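182aa long hypothetical protein (Pyrococcus horikoshii, PDB 2GAN) is of unknown function but probably transfers an acetyl group from acetyl-CoA to an amine. Local coordinates at residues Leu18-Arg23 and Phe111-Pro116; Phe66-Thr71 and Leu84-Ile89. All blocks are in the same frame, centred on the assembly; numbering follows the deposited sequence.

Contact 1. Residues Leu18-Arg23 and Phe111-Pro116. With SO4 (sulfate ion), chain D.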
ATOM      1  N   LEU A  18      20.918   4.911   7.280  1.00 19.18           N
ATOM      2  CA  LEU A  18      20.098   4.674   8.463  1.00 20.54           C
ATOM      3  C   LEU A  18      19.066   5.788   8.653  1.00 21.93           C
ATOM      4  O   LEU A  18      17.879   5.523   8.868  1.00 23.24           O
ATOM      5  CB  LEU A  18      20.988   4.590   9.706  1.00 23.20           C
ATOM      6  CG  LEU A  18      20.324   4.120  11.002  1.00 24.03           C
ATOM      7  CD1 LEU A  18      19.803   2.705  10.823  1.00 24.34           C
ATOM      8  CD2 LEU A  18      21.339   4.160  12.132  1.00 24.80           C
ATOM      9  N   GLU A  19      19.529   7.034   8.565  1.00 21.54           N
ATOM     10  CA  GLU A  19      18.673   8.205   8.744  1.00 21.71           C
ATOM     11  C   GLU A  19      17.654   8.342   7.608  1.00 21.31           C
ATOM     12  O   GLU A  19      16.525   8.795   7.820  1.00 18.93           O
ATOM     13  CB  GLU A  19      19.549   9.465   8.865  1.00 24.44           C
ATOM     14  CG  GLU A  19      18.794  10.772   9.139  1.00 29.30           C
ATOM     15  CD  GLU A  19      19.682  11.839   9.774  1.00 31.79           C
ATOM     16  OE1 GLU A  19      20.909  11.817   9.533  1.00 33.60           O
ATOM     17  OE2 GLU A  19      19.151  12.706  10.506  1.00 31.66           O
ATOM     18  N   LEU A  20      18.053   7.955   6.401  1.00 19.70           N
ATOM     19  CA  LEU A  20      17.136   8.012   5.265  1.00 19.84           C
ATOM     20  C   LEU A  20      16.024   6.980   5.514  1.00 20.89           C
ATOM     21  O   LEU A  20      14.837   7.266   5.327  1.00 20.59           O
ATOM     22  CB  LEU A  20      17.878   7.692   3.956  1.00 18.36           C
ATOM     23  CG  LEU A  20      17.032   7.391   2.705  1.00 21.09           C
ATOM     24  CD1 LEU A  20      16.022   8.504   2.476  1.00 17.90           C
ATOM     25  CD2 LEU A  20      17.934   7.236   1.484  1.00 17.89           C
HETATM   26  N   MSE A  21      16.403   5.787   5.965  1.00 20.06           N
HETATM   27  CA  MSE A  21      15.412   4.752   6.223  1.00 24.08           C
HETATM   28  C   MSE A  21      14.460   5.124   7.357  1.00 24.82           C
HETATM   29  O   MSE A  21      13.297   4.711   7.358  1.00 24.90           O
HETATM   30  CB  MSE A  21      16.100   3.410   6.511  1.00 27.41           C
HETATM   31  CG  MSE A  21      16.872   2.858   5.312  1.00 33.96           C
HETATM   32 SE   MSE A  21      15.739   2.677   3.726  1.00 43.53          SE
HETATM   33  CE  MSE A  21      15.340   0.805   3.879  1.00 42.94           C
ATOM     34  N   PHE A  22      14.943   5.900   8.322  1.00 23.93           N
ATOM     35  CA  PHE A  22      14.090   6.318   9.434  1.00 22.58           C
ATOM     36  C   PHE A  22      13.059   7.335   8.958  1.00 21.69           C
ATOM     37  O   PHE A  22      11.885   7.269   9.330  1.00 22.09           O
ATOM     38  CB  PHE A  22      14.917   6.944  10.553  1.00 23.83           C
ATOM     39  CG  PHE A  22      14.088   7.595  11.622  1.00 25.62           C
ATOM     40  CD1 PHE A  22      13.175   6.848  12.366  1.00 24.55           C
ATOM     41  CD2 PHE A  22      14.200   8.957  11.870  1.00 26.73           C
ATOM     42  CE1 PHE A  22      12.382   7.450  13.339  1.00 27.25           C
ATOM     43  CE2 PHE A  22      13.411   9.571  12.841  1.00 28.06           C
ATOM     44  CZ  PHE A  22      12.501   8.817  13.578  1.00 27.10           C
ATOM     45  N   ARG A  23      13.497   8.278   8.136  1.00 23.11           N
ATOM     46  CA  ARG A  23      12.581   9.288   7.630  1.00 23.89           C
ATOM     47  C   ARG A  23      11.478   8.602   6.831  1.00 23.71           C
ATOM     48  O   ARG A  23      10.326   9.024   6.850  1.00 25.73           O
ATOM     49  CB  ARG A  23      13.357  10.328   6.800  1.00 23.54           C
ATOM     50  CG  ARG A  23      14.250  11.231   7.672  1.00 24.06           C
ATOM     51  CD  ARG A  23      15.108  12.213   6.872  1.00 28.66           C
ATOM     52  NE  ARG A  23      14.295  13.044   5.989  1.00 30.16           N
ATOM     53  CZ  ARG A  23      14.284  12.942   4.662  1.00 28.75           C
ATOM     54  NH1 ARG A  23      15.050  12.055   4.050  1.00 26.94           N
ATOM     55  NH2 ARG A  23      13.475  13.712   3.947  1.00 31.12           N
ATOM     56  N   PHE A 111      16.158  -3.032  -1.484  1.00 17.10           N
ATOM     57  CA  PHE A 111      16.657  -1.784  -0.912  1.00 17.11           C
ATOM     58  C   PHE A 111      16.383  -0.638  -1.889  1.00 15.28           C
ATOM     59  O   PHE A 111      17.223   0.242  -2.082  1.00 14.90           O
ATOM     60  CB  PHE A 111      18.160  -1.925  -0.664  1.00 15.76           C
ATOM     61  CG  PHE A 111      18.695  -1.002   0.382  1.00 15.76           C
ATOM     62  CD1 PHE A 111      19.611  -0.014   0.049  1.00 19.90           C
ATOM     63  CD2 PHE A 111      18.345  -1.171   1.717  1.00 18.74           C
ATOM     64  CE1 PHE A 111      20.181   0.791   1.033  1.00 22.15           C
ATOM     65  CE2 PHE A 111      18.906  -0.375   2.708  1.00 16.77           C
ATOM     66  CZ  PHE A 111      19.826   0.603   2.371  1.00 19.16           C
ATOM     67  N   PHE A 112      15.200  -0.677  -2.502  1.00 16.29           N
ATOM     68  CA  PHE A 112      14.763   0.316  -3.482  1.00 16.68           C
ATOM     69  C   PHE A 112      13.867   1.340  -2.808  1.00 16.04           C
ATOM     70  O   PHE A 112      12.728   1.042  -2.482  1.00 15.24           O
ATOM     71  CB  PHE A 112      13.960  -0.368  -4.593  1.00 16.99           C
ATOM     72  CG  PHE A 112      13.392   0.577  -5.626  1.00 16.53           C
ATOM     73  CD1 PHE A 112      12.176   0.289  -6.247  1.00 20.07           C
ATOM     74  CD2 PHE A 112      14.075   1.723  -6.008  1.00 18.14           C
ATOM     75  CE1 PHE A 112      11.646   1.125  -7.235  1.00 19.60           C
ATOM     76  CE2 PHE A 112      13.554   2.571  -6.999  1.00 21.86           C
ATOM     77  CZ  PHE A 112      12.336   2.267  -7.610  1.00 18.72           C
ATOM     78  N   VAL A 113      14.368   2.550  -2.618  1.00 18.29           N
ATOM     79  CA  VAL A 113      13.557   3.561  -1.980  1.00 20.57           C
ATOM     80  C   VAL A 113      13.863   4.936  -2.523  1.00 20.33           C
ATOM     81  O   VAL A 113      14.830   5.124  -3.257  1.00 22.36           O
ATOM     82  CB  VAL A 113      13.775   3.556  -0.452  1.00 20.28           C
ATOM     83  CG1 VAL A 113      14.881   4.536  -0.080  1.00 21.93           C
ATOM     84  CG2 VAL A 113      12.476   3.877   0.247  1.00 26.50           C
ATOM     85  N   VAL A 114      13.027   5.898  -2.163  1.00 21.25           N
ATOM     86  CA  VAL A 114      13.222   7.271  -2.596  1.00 20.21           C
ATOM     87  C   VAL A 114      12.887   8.204  -1.441  1.00 19.52           C
ATOM     88  O   VAL A 114      11.924   7.975  -0.717  1.00 21.15           O
ATOM     89  CB  VAL A 114      12.317   7.626  -3.792  1.00 18.69           C
ATOM     90  CG1 VAL A 114      12.442   9.111  -4.102  1.00 20.93           C
ATOM     91  CG2 VAL A 114      12.711   6.805  -5.010  1.00 18.35           C
ATOM     92  N   ASP A 115      13.695   9.245  -1.271  1.00 20.38           N
ATOM     93  CA  ASP A 115      13.483  10.222  -0.214  1.00 23.18           C
ATOM     94  C   ASP A 115      12.047  10.722  -0.351  1.00 24.34           C
ATOM     95  O   ASP A 115      11.634  11.165  -1.426  1.00 23.77           O
ATOM     96  CB  ASP A 115      14.475  11.380  -0.369  1.00 23.89           C
ATOM     97  CG  ASP A 115      14.463  12.330   0.816  1.00 25.69           C
ATOM     98  OD1 ASP A 115      15.546  12.565   1.389  1.00 25.50           O
ATOM     99  OD2 ASP A 115      13.382  12.846   1.171  1.00 26.46           O
ATOM    100  N   PRO A 116      11.269  10.654   0.740  1.00 26.68           N
ATOM    101  CA  PRO A 116       9.866  11.090   0.740  1.00 28.92           C
ATOM    102  C   PRO A 116       9.597  12.523   0.267  1.00 29.38           C
ATOM    103  O   PRO A 116       8.469  12.855  -0.096  1.00 30.55           O
ATOM    104  CB  PRO A 116       9.427  10.841   2.186  1.00 27.95           C
ATOM    105  CG  PRO A 116      10.695  10.984   2.964  1.00 28.11           C
ATOM    106  CD  PRO A 116      11.713  10.290   2.099  1.00 26.37           C
TER
HETATM  107  S   SO4 D1202      14.023  -4.598   1.139  1.00 47.81           S
HETATM  108  O1  SO4 D1202      13.447  -3.243   1.029  1.00 47.31           O
HETATM  109  O2  SO4 D1202      13.330  -5.523   0.212  1.00 46.08           O
HETATM  110  O3  SO4 D1202      13.851  -5.069   2.525  1.00 49.72           O
HETATM  111  O4  SO4 D1202      15.451  -4.557   0.791  1.00 45.96           O

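Contact 2. Residues Phe66-Thr71 and Leu84-Ile89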
ATOM      1  N   PHE A  66      24.381  -7.341  -0.003  1.00 26.49           N
ATOM      2  CA  PHE A  66      24.461  -6.540  -1.231  1.00 27.07           C
ATOM      3  C   PHE A  66      25.733  -6.774  -2.058  1.00 27.27           C
ATOM      4  O   PHE A  66      26.848  -6.705  -1.537  1.00 27.03           O
ATOM      5  CB  PHE A  66      24.342  -5.050  -0.881  1.00 27.01           C
ATOM      6  CG  PHE A  66      23.028  -4.675  -0.236  1.00 27.02           C
ATOM      7  CD1 PHE A  66      22.876  -3.437   0.382  1.00 27.12           C
ATOM      8  CD2 PHE A  66      21.942  -5.553  -0.253  1.00 26.32           C
ATOM      9  CE1 PHE A  66      21.668  -3.075   0.979  1.00 25.16           C
ATOM     10  CE2 PHE A  66      20.724  -5.200   0.341  1.00 26.05           C
ATOM     11  CZ  PHE A  66      20.589  -3.959   0.955  1.00 25.61           C
ATOM     12  N   ASP A  67      25.569  -7.061  -3.346  1.00 26.48           N
ATOM     13  CA  ASP A  67      26.723  -7.275  -4.223  1.00 24.82           C
ATOM     14  C   ASP A  67      27.081  -5.950  -4.905  1.00 25.71           C
ATOM     15  O   ASP A  67      28.240  -5.705  -5.252  1.00 22.80           O
ATOM     16  CB  ASP A  67      26.419  -8.360  -5.265  1.00 24.97           C
ATOM     17  CG  ASP A  67      26.302  -9.752  -4.646  1.00 27.10           C
ATOM     18  OD1 ASP A  67      27.193 -10.139  -3.852  1.00 28.46           O
ATOM     19  OD2 ASP A  67      25.324 -10.464  -4.954  1.00 25.62           O
ATOM     20  N   GLU A  68      26.066  -5.101  -5.085  1.00 23.69           N
ATOM     21  CA  GLU A  68      26.227  -3.777  -5.672  1.00 22.13           C
ATOM     22  C   GLU A  68      25.160  -2.857  -5.096  1.00 21.60           C
ATOM     23  O   GLU A  68      23.980  -3.213  -5.054  1.00 21.89           O
ATOM     24  CB  GLU A  68      26.094  -3.832  -7.193  1.00 22.46           C
ATOM     25  CG  GLU A  68      27.150  -4.678  -7.858  1.00 22.06           C
ATOM     26  CD  GLU A  68      27.114  -4.597  -9.378  1.00 24.08           C
ATOM     27  OE1 GLU A  68      27.948  -5.269 -10.013  1.00 28.16           O
ATOM     28  OE2 GLU A  68      26.267  -3.874  -9.940  1.00 22.66           O
ATOM     29  N   LEU A  69      25.585  -1.687  -4.627  1.00 19.83           N
ATOM     30  CA  LEU A  69      24.670  -0.701  -4.062  1.00 19.39           C
ATOM     31  C   LEU A  69      24.722   0.571  -4.899  1.00 18.10           C
ATOM     32  O   LEU A  69      25.788   1.134  -5.129  1.00 16.81           O
ATOM     33  CB  LEU A  69      25.053  -0.360  -2.617  1.00 20.80           C
ATOM     34  CG  LEU A  69      24.289   0.838  -2.021  1.00 21.47           C
ATOM     35  CD1 LEU A  69      22.798   0.511  -1.990  1.00 20.43           C
ATOM     36  CD2 LEU A  69      24.792   1.155  -0.619  1.00 22.01           C
ATOM     37  N   TYR A  70      23.562   1.024  -5.345  1.00 19.41           N
ATOM     38  CA  TYR A  70      23.489   2.226  -6.146  1.00 20.19           C
ATOM     39  C   TYR A  70      22.646   3.253  -5.421  1.00 20.86           C
ATOM     40  O   TYR A  70      21.731   2.907  -4.678  1.00 23.18           O
ATOM     41  CB  TYR A  70      22.901   1.899  -7.520  1.00 20.38           C
ATOM     42  CG  TYR A  70      23.825   1.062  -8.373  1.00 20.17           C
ATOM     43  CD1 TYR A  70      24.876   1.647  -9.077  1.00 21.18           C
ATOM     44  CD2 TYR A  70      23.661  -0.320  -8.466  1.00 20.00           C
ATOM     45  CE1 TYR A  70      25.744   0.876  -9.857  1.00 21.58           C
ATOM     46  CE2 TYR A  70      24.520  -1.097  -9.242  1.00 22.66           C
ATOM     47  CZ  TYR A  70      25.561  -0.494  -9.935  1.00 23.01           C
ATOM     48  OH  TYR A  70      26.405  -1.269 -10.705  1.00 24.08           O
ATOM     49  N   THR A  71      22.978   4.523  -5.603  1.00 20.55           N
ATOM     50  CA  THR A  71      22.221   5.575  -4.951  1.00 22.52           C
ATOM     51  C   THR A  71      22.040   6.710  -5.915  1.00 23.86           C
ATOM     52  O   THR A  71      22.820   6.876  -6.850  1.00 25.97           O
ATOM     53  CB  THR A  71      22.967   6.174  -3.741  1.00 22.54           C
ATOM     54  OG1 THR A  71      24.156   6.825  -4.204  1.00 19.84           O
ATOM     55  CG2 THR A  71      23.329   5.102  -2.733  1.00 22.49           C
ATOM     56  N   LEU A  84      21.589  -4.612  -5.675  1.00 21.07           N
ATOM     57  CA  LEU A  84      21.517  -5.818  -6.495  1.00 20.23           C
ATOM     58  C   LEU A  84      22.194  -6.988  -5.806  1.00 20.86           C
ATOM     59  O   LEU A  84      23.275  -6.837  -5.226  1.00 22.01           O
ATOM     60  CB  LEU A  84      22.214  -5.590  -7.822  1.00 19.73           C
ATOM     61  CG  LEU A  84      21.678  -4.366  -8.554  1.00 22.65           C
ATOM     62  CD1 LEU A  84      22.458  -4.192  -9.853  1.00 23.10           C
ATOM     63  CD2 LEU A  84      20.186  -4.532  -8.808  1.00 19.09           C
ATOM     64  N   VAL A  85      21.556  -8.150  -5.872  1.00 19.64           N
ATOM     65  CA  VAL A  85      22.114  -9.361  -5.298  1.00 21.06           C
ATOM     66  C   VAL A  85      22.099 -10.401  -6.399  1.00 21.45           C
ATOM     67  O   VAL A  85      21.038 -10.737  -6.925  1.00 22.16           O
ATOM     68  CB  VAL A  85      21.297  -9.885  -4.084  1.00 20.79           C
ATOM     69  CG1 VAL A  85      21.869 -11.210  -3.611  1.00 18.80           C
ATOM     70  CG2 VAL A  85      21.357  -8.871  -2.939  1.00 16.65           C
ATOM     71  N   TYR A  86      23.280 -10.896  -6.761  1.00 18.85           N
ATOM     72  CA  TYR A  86      23.385 -11.887  -7.830  1.00 22.04           C
ATOM     73  C   TYR A  86      24.554 -12.879  -7.692  1.00 22.45           C
ATOM     74  O   TYR A  86      24.640 -13.831  -8.462  1.00 23.60           O
ATOM     75  CB  TYR A  86      23.468 -11.157  -9.177  1.00 18.54           C
ATOM     76  CG  TYR A  86      24.659 -10.236  -9.286  1.00 18.84           C
ATOM     77  CD1 TYR A  86      25.913 -10.725  -9.665  1.00 18.89           C
ATOM     78  CD2 TYR A  86      24.546  -8.882  -8.961  1.00 18.35           C
ATOM     79  CE1 TYR A  86      27.028  -9.885  -9.715  1.00 21.27           C
ATOM     80  CE2 TYR A  86      25.653  -8.034  -9.008  1.00 20.71           C
ATOM     81  CZ  TYR A  86      26.887  -8.541  -9.383  1.00 21.61           C
ATOM     82  OH  TYR A  86      27.976  -7.708  -9.429  1.00 26.47           O
ATOM     83  N   LYS A  87      25.438 -12.673  -6.714  1.00 25.42           N
ATOM     84  CA  LYS A  87      26.576 -13.580  -6.522  1.00 29.56           C
ATOM     85  C   LYS A  87      26.222 -14.803  -5.683  1.00 31.24           C
ATOM     86  O   LYS A  87      26.146 -14.728  -4.455  1.00 32.17           O
ATOM     87  CB  LYS A  87      27.748 -12.874  -5.848  1.00 29.21           C
ATOM     88  CG  LYS A  87      28.333 -11.722  -6.624  1.00 34.10           C
ATOM     89  CD  LYS A  87      29.546 -11.157  -5.902  1.00 34.03           C
ATOM     90  CE  LYS A  87      29.921  -9.789  -6.446  1.00 35.26           C
ATOM     91  NZ  LYS A  87      30.147  -9.792  -7.911  1.00 37.80           N
ATOM     92  N   ARG A  88      26.034 -15.930  -6.362  1.00 32.24           N
ATOM     93  CA  ARG A  88      25.693 -17.199  -5.729  1.00 33.85           C
ATOM     94  C   ARG A  88      24.503 -17.089  -4.776  1.00 33.07           C
ATOM     95  O   ARG A  88      24.646 -17.230  -3.560  1.00 32.07           O
ATOM     96  CB  ARG A  88      26.915 -17.766  -4.994  1.00 37.42           C
ATOM     97  CG  ARG A  88      27.561 -18.988  -5.682  1.00 42.23           C
ATOM     98  CD  ARG A  88      28.549 -18.617  -6.793  1.00 45.73           C
ATOM     99  NE  ARG A  88      27.949 -17.806  -7.851  1.00 46.58           N
ATOM    100  CZ  ARG A  88      26.975 -18.222  -8.650  1.00 48.84           C
ATOM    101  NH1 ARG A  88      26.486 -19.450  -8.518  1.00 49.50           N
ATOM    102  NH2 ARG A  88      26.479 -17.404  -9.570  1.00 49.84           N
ATOM    103  N   ILE A  89      23.322 -16.853  -5.337  1.00 30.49           N
ATOM    104  CA  ILE A  89      22.123 -16.737  -4.525  1.00 30.06           C
ATOM    105  C   ILE A  89      21.918 -17.965  -3.640  1.00 29.61           C
ATOM    106  O   ILE A  89      21.497 -17.843  -2.489  1.00 26.40           O
ATOM    107  CB  ILE A  89      20.852 -16.546  -5.394  1.00 30.30           C
ATOM    108  CG1 ILE A  89      20.882 -15.181  -6.084  1.00 31.82           C
ATOM    109  CG2 ILE A  89      19.610 -16.631  -4.524  1.00 30.02           C
ATOM    110  CD1 ILE A  89      21.985 -15.031  -7.091  1.00 35.13           C
TER

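Contact 1. Residues Leu18-Arg23 and Phe111-Pro116
R23 reaches from helix 14-27 to D115, just past the end of strand 106-114. The contact joins the first helix of the GNAT acetyltransferase fold to an inner strand of its mixed sheet, the axes of 18-23 and 111-114 running at 66° to each other. R23 CG lies anti to the carbonyl carbon, chi2 is extended, and the bend at chi3 (55°) turns NE aside; the guanidinium meets the carboxylate end-on. NH1 of R23 bonds OD1 of D115 at 2.8 Å, approaching from above the carboxylate plane. NH2 of R23 bonds OD2 of D115 at 2.9 Å from the syn side, so two bonds fix the rotation of both groups although their planes stand 47° apart. OD2 also accepts from E117 N, and CG of P116 lies over one guanidinium face, 4.0 Å from NH2 of R23. An alanine in place of R23 would probably leave D115 OD1 without its charged mate, D115 freer to turn and this side of P116 less covered. Further in, the contact is apolar. L20 sets CD1 4.1 Å from D115 CA, and its CD2 faces CG1 of V113. The selenomethionine M21, bent at chi2 and chi3, passes SE by CG1 of V113 at 4.3 Å and goes on to the F111 ring, a Met-aromatic contact with SE oblique to the ring; its CE comes to 3.9 Å from F111 CE2. F111 N donates to O4 of a sulfate ion at 2.8 Å, probably a crystallisation additive, with R61 NH2 as a second donor to the ion.

Contact 2. Residues Phe66-Thr71 and Leu84-Ile89
D67 turns its side chain onto the chain leaving strand 78-85 at Y86 and K87, and each of its atoms finds a neighbour there. CB lies over one face of the Y86 ring as a CH-pi contact, 3.8 Å from CE2 of Y86. CG packs on the K87 stem, 3.5 Å from K87 CG. OD1 rests beside the same stem, 3.3 Å from CD of K87, and carries a salt bridge to K92 NZ. OD2 is gripped twice by backbone. Y86 N comes to the anti lone pair of D67 OD2 at 2.8 Å. K87 N donates to D67 OD2 at 2.8 Å, almost straight (173°) and from above the carboxylate plane, so one carboxylate oxygen holds both amides together where the chain leaves the strand. Beside it the hairpin of strands 68-74 and 78-85 carries a classic beta bulge, D67 and E68 both facing L84. L84 O takes D67 N at 3.0 Å and E68 N more loosely at 3.3 Å, while L84 N returns a bond to E68 O. Y86 holds CG in the crowded position between backbone N and carbonyl carbon (chi1 60°), and its ring edge meets E68. Its OH donates to OE1 of E68 at 2.5 Å, carboxylate and ring planes being 89° apart; R134 forms a salt bridge with the same oxygen. E68 OE2 accepts from Y70 OH, and the Y70 ring takes CD1 of L84 at its edge near CE2.

Overall arrangement
Both contacts reach one mixed sheet: contact 1 covers strand 106-114 with helix 14-27, and contact 2 pairs strands 68-74 and 78-85, the latter being the immediate neighbour of 106-114. Their centres lie about 18 Å apart, yet they touch where F66 CZ meets F111 CB at 3.6 Å. Contact 1 is partly buried, apolar toward the sheet and closed by a salt bridge between side chains at its margin; V113 there also packs on Y153 of the second subunit. Contact 2 is largely buried but more polar, built on backbone hydrogen bonds and carboxylates that accept from main chain and tyrosine, and the second subunit does not touch it.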